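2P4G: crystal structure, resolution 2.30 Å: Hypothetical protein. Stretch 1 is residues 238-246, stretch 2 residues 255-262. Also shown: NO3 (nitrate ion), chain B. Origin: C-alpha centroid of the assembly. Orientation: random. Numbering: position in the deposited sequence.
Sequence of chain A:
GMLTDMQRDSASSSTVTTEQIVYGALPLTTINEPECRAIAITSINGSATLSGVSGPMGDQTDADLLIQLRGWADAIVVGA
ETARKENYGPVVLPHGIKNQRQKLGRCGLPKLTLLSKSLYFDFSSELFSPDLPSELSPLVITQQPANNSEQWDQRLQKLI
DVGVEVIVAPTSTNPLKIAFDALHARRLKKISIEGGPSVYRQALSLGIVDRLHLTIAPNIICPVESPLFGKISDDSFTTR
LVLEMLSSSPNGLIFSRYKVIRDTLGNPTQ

Stretch 1, residues 238-246: TTRLVLEML
Stretch 2 255-262: FSRYKVIR

Residues 238-246 and 255-262 form an antiparallel β-sheet pairing interrupted by a bulge, a worked example of how a strand pair absorbs one extra residue and still keeps its ladder of backbone bonds. All of the first stretch is strand, as is the second from its start at Phe255 through most of its length, and the backbones are extended, with phi mostly between -84° and -153° and psi between 117° and 158° apart from Glu244. The strand axes approach to 4.4 Å, and their N-to-C directions differ by 135°, an antiparallel sense with strong twist.

Register follows from the CA pairs: Leu241 CA lies 5.1 Å from Val260 CA, Val242 CA 5.1 Å from Lys259 CA and Leu243 CA 4.4 Å from Tyr258 CA. Beyond the bulge, Met245 CA is 4.9 Å from Arg257 CA and Leu246 CA 4.6 Å from Ser256 CA. Val242 and Lys259 form a reciprocal, hydrogen-bonded pair, with Val242 N to Lys259 O at 3.1 Å and Lys259 N to Val242 O at 2.8 Å. Toward the start of stretch 1 the ladder loosens into a weak hydrogen bond from Ile261 N to Arg240 O, 3.3 Å.

The bulge lies at Glu244, whose phi/psi of -109/-34 breaks the extended run. This turn brings two successive amides to one carbonyl: Glu244 N reaches Arg257 O at 2.7 Å and Met245 N reaches the same Arg257 O at 3.2 Å. Arg257 N returns a bond to Met245 O at 3.0 Å, so regular pairing resumes one residue out of step.

On the face carrying Leu241, Leu243 and Tyr258, the aromatic ring (chi1 -63°, chi2 -89°) is clasped between two leucines. Leu241 CD1 (chi1 m, chi2 t) and Leu243 CD1 (chi1 t, chi2 p) each lie 3.9 Å from the Tyr258 ring centroid, over opposite faces, placing methyl hydrogens against the pi cloud. Leu241 CD2 also meets Val260 CG2 at 4.0 Å, extending the apolar patch.

Chemistry is more polar where Arg257 and Met245 share the other face. Glu244, its CB directed toward stretch 2 and its chi1 and chi2 at m and t, forms a salt bridge through OE1 to Arg257 NE, 2.7 Å; the hydrogen-bond component is weak because its angle is only 123°. Arg257 has chi1 to chi3 of t, t and p, and selenomethionine Met245, with all three chi angles m, lays CG over one face of the guanidinium, 3.4 Å from Arg257 CZ. Charge pairing and hydrophobic cover thus converge on one group.

At the far end, Ile261 (chi1 m, chi2 t) brings CD1 within 3.3 Å of Val242 CG2, with Val242 chi1 at t. Thr239, chi1 t, is joined to the opposing backbone by a water, which accepts from Thr239 OG1 at 3.1 Å and donates to Ile261 O at 2.7 Å. Arg240 extends to a nitrate ion, with both NE and NH2 3.2 Å from nitrate O2.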

# COMPACT_ATOMS: atom_id res chain seq x y z
N THR A 238 0.52 -7.82 -12.97
CA THR A 238 0.21 -6.44 -12.65
C THR A 238 -1.13 -6.06 -13.28
O THR A 238 -1.57 -6.70 -14.23
CB THR A 238 1.27 -5.51 -13.21
OG1 THR A 238 1.18 -5.50 -14.64
CG2 THR A 238 2.67 -5.97 -12.79
N THR A 239 -1.79 -5.04 -12.75
CA THR A 239 -2.95 -4.48 -13.42
C THR A 239 -3.12 -3.02 -13.06
O THR A 239 -2.66 -2.60 -12.01
CB THR A 239 -4.27 -5.23 -13.09
OG1 THR A 239 -5.36 -4.61 -13.79
CG2 THR A 239 -4.57 -5.23 -11.61
N ARG A 240 -3.77 -2.27 -13.93
CA ARG A 240 -4.11 -0.90 -13.63
C ARG A 240 -5.57 -0.73 -13.23
O ARG A 240 -6.47 -1.56 -13.57
CB ARG A 240 -3.70 0.07 -14.75
CG ARG A 240 -3.12 1.43 -14.21
CD ARG A 240 -2.82 2.43 -15.32
NE ARG A 240 -2.95 3.83 -14.90
CZ ARG A 240 -4.10 4.48 -14.72
NH1 ARG A 240 -5.28 3.87 -14.90
NH2 ARG A 240 -4.09 5.77 -14.35
N LEU A 241 -5.78 0.34 -12.47
CA LEU A 241 -7.03 0.63 -11.82
C LEU A 241 -7.47 2.00 -12.26
O LEU A 241 -6.63 2.80 -12.69
CB LEU A 241 -6.83 0.62 -10.31
CG LEU A 241 -6.33 -0.69 -9.69
CD1 LEU A 241 -6.06 -0.54 -8.17
CD2 LEU A 241 -7.34 -1.81 -9.95
N VAL A 242 -8.78 2.24 -12.22
CA VAL A 242 -9.36 3.58 -12.38
C VAL A 242 -9.97 3.93 -11.04
O VAL A 242 -10.86 3.23 -10.55
CB VAL A 242 -10.43 3.63 -13.50
CG1 VAL A 242 -11.21 4.97 -13.50
CG2 VAL A 242 -9.78 3.39 -14.85
N LEU A 243 -9.44 4.97 -10.41
CA LEU A 243 -9.98 5.49 -9.17
C LEU A 243 -11.35 6.10 -9.47
O LEU A 243 -11.47 6.95 -10.34
CB LEU A 243 -9.04 6.53 -8.55
CG LEU A 243 -9.46 7.10 -7.18
CD1 LEU A 243 -9.48 6.00 -6.12
CD2 LEU A 243 -8.57 8.30 -6.76
N GLU A 244 -12.36 5.65 -8.75
CA GLU A 244 -13.72 6.14 -8.93
C GLU A 244 -14.21 7.01 -7.77
O GLU A 244 -14.99 7.94 -7.98
CB GLU A 244 -14.66 4.96 -9.08
CG GLU A 244 -14.54 4.20 -10.38
CD GLU A 244 -15.52 3.04 -10.43
OE1 GLU A 244 -16.04 2.63 -9.37
OE2 GLU A 244 -15.76 2.52 -11.53
N MSE A 245 -13.78 6.68 -6.56
CA MSE A 245 -14.27 7.29 -5.34
C MSE A 245 -13.10 7.39 -4.40
O MSE A 245 -12.37 6.44 -4.26
CB MSE A 245 -15.28 6.40 -4.63
CG MSE A 245 -16.59 6.16 -5.33
SE MSE A 245 -17.77 7.71 -5.17
CE MSE A 245 -18.01 7.65 -3.26
N LEU A 246 -12.96 8.53 -3.73
CA LEU A 246 -11.94 8.70 -2.72
C LEU A 246 -12.51 9.48 -1.54
O LEU A 246 -13.12 10.52 -1.72
CB LEU A 246 -10.76 9.47 -3.29
CG LEU A 246 -9.61 9.75 -2.33
CD1 LEU A 246 -8.99 8.43 -1.88
CD2 LEU A 246 -8.61 10.66 -3.04
N PHE A 255 -10.53 5.68 2.13
CA PHE A 255 -11.40 4.75 1.48
C PHE A 255 -11.35 5.09 0.02
O PHE A 255 -11.51 6.24 -0.36
CB PHE A 255 -12.82 4.86 2.01
CG PHE A 255 -12.92 4.68 3.48
CD1 PHE A 255 -12.86 3.40 4.03
CD2 PHE A 255 -13.05 5.75 4.32
CE1 PHE A 255 -12.94 3.22 5.37
CE2 PHE A 255 -13.15 5.57 5.67
CZ PHE A 255 -13.09 4.30 6.20
N SER A 256 -11.14 4.05 -0.80
CA SER A 256 -10.96 4.20 -2.23
C SER A 256 -11.78 3.12 -2.93
O SER A 256 -11.84 2.00 -2.46
CB SER A 256 -9.48 4.06 -2.60
OG SER A 256 -9.03 2.74 -2.36
N ARG A 257 -12.43 3.48 -4.02
CA ARG A 257 -13.09 2.55 -4.88
C ARG A 257 -12.44 2.67 -6.24
O ARG A 257 -12.39 3.79 -6.82
CB ARG A 257 -14.56 2.88 -5.01
CG ARG A 257 -15.34 1.76 -5.68
CD ARG A 257 -16.80 2.10 -5.80
NE ARG A 257 -17.01 3.08 -6.84
CZ ARG A 257 -18.17 3.69 -7.07
NH1 ARG A 257 -19.23 3.43 -6.32
NH2 ARG A 257 -18.25 4.56 -8.06
N TYR A 258 -11.96 1.53 -6.74
CA TYR A 258 -11.36 1.42 -8.08
C TYR A 258 -12.12 0.46 -8.96
O TYR A 258 -12.64 -0.56 -8.50
CB TYR A 258 -9.96 0.84 -7.98
CG TYR A 258 -8.95 1.65 -7.23
CD1 TYR A 258 -8.18 2.63 -7.88
CD2 TYR A 258 -8.71 1.41 -5.87
CE1 TYR A 258 -7.20 3.37 -7.19
CE2 TYR A 258 -7.73 2.14 -5.16
CZ TYR A 258 -6.98 3.11 -5.84
OH TYR A 258 -6.04 3.81 -5.15
N LYS A 259 -12.09 0.74 -10.26
CA LYS A 259 -12.57 -0.18 -11.27
C LYS A 259 -11.38 -0.97 -11.77
O LYS A 259 -10.36 -0.39 -12.14
CB LYS A 259 -13.22 0.61 -12.42
CG LYS A 259 -13.45 -0.16 -13.73
CD LYS A 259 -14.44 -1.31 -13.59
CE LYS A 259 -15.14 -1.62 -14.90
NZ LYS A 259 -15.88 -0.44 -15.45
N VAL A 260 -11.51 -2.29 -11.80
CA VAL A 260 -10.43 -3.17 -12.26
C VAL A 260 -10.43 -3.30 -13.78
O VAL A 260 -11.43 -3.67 -14.36
CB VAL A 260 -10.52 -4.56 -11.63
CG1 VAL A 260 -9.49 -5.49 -12.23
CG2 VAL A 260 -10.36 -4.46 -10.14
N ILE A 261 -9.31 -3.02 -14.42
CA ILE A 261 -9.26 -2.98 -15.89
C ILE A 261 -8.72 -4.29 -16.50
O ILE A 261 -7.58 -4.70 -16.26
CB ILE A 261 -8.44 -1.79 -16.37
CG1 ILE A 261 -9.06 -0.50 -15.83
CG2 ILE A 261 -8.36 -1.78 -17.89
CD1 ILE A 261 -8.06 0.66 -15.70
N ARG A 262 -9.56 -4.93 -17.31
CA ARG A 262 -9.30 -6.27 -17.84
C ARG A 262 -8.44 -6.22 -19.09
O ARG A 262 -8.62 -5.34 -19.94
CB ARG A 262 -10.61 -6.97 -18.19
CG ARG A 262 -11.72 -6.76 -17.19
CD ARG A 262 -11.30 -7.21 -15.80
NE ARG A 262 -12.46 -7.40 -14.95
CZ ARG A 262 -13.34 -8.38 -15.11
NH1 ARG A 262 -13.20 -9.29 -16.08
NH2 ARG A 262 -14.37 -8.48 -14.28
N NO3 B . -0.38 7.36 -14.50
O1 NO3 B . 0.99 7.65 -14.40
O2 NO3 B . -0.89 6.15 -13.99
O3 NO3 B . -1.22 8.28 -15.11
O HOH W 1 -4.99 -4.11 -16.87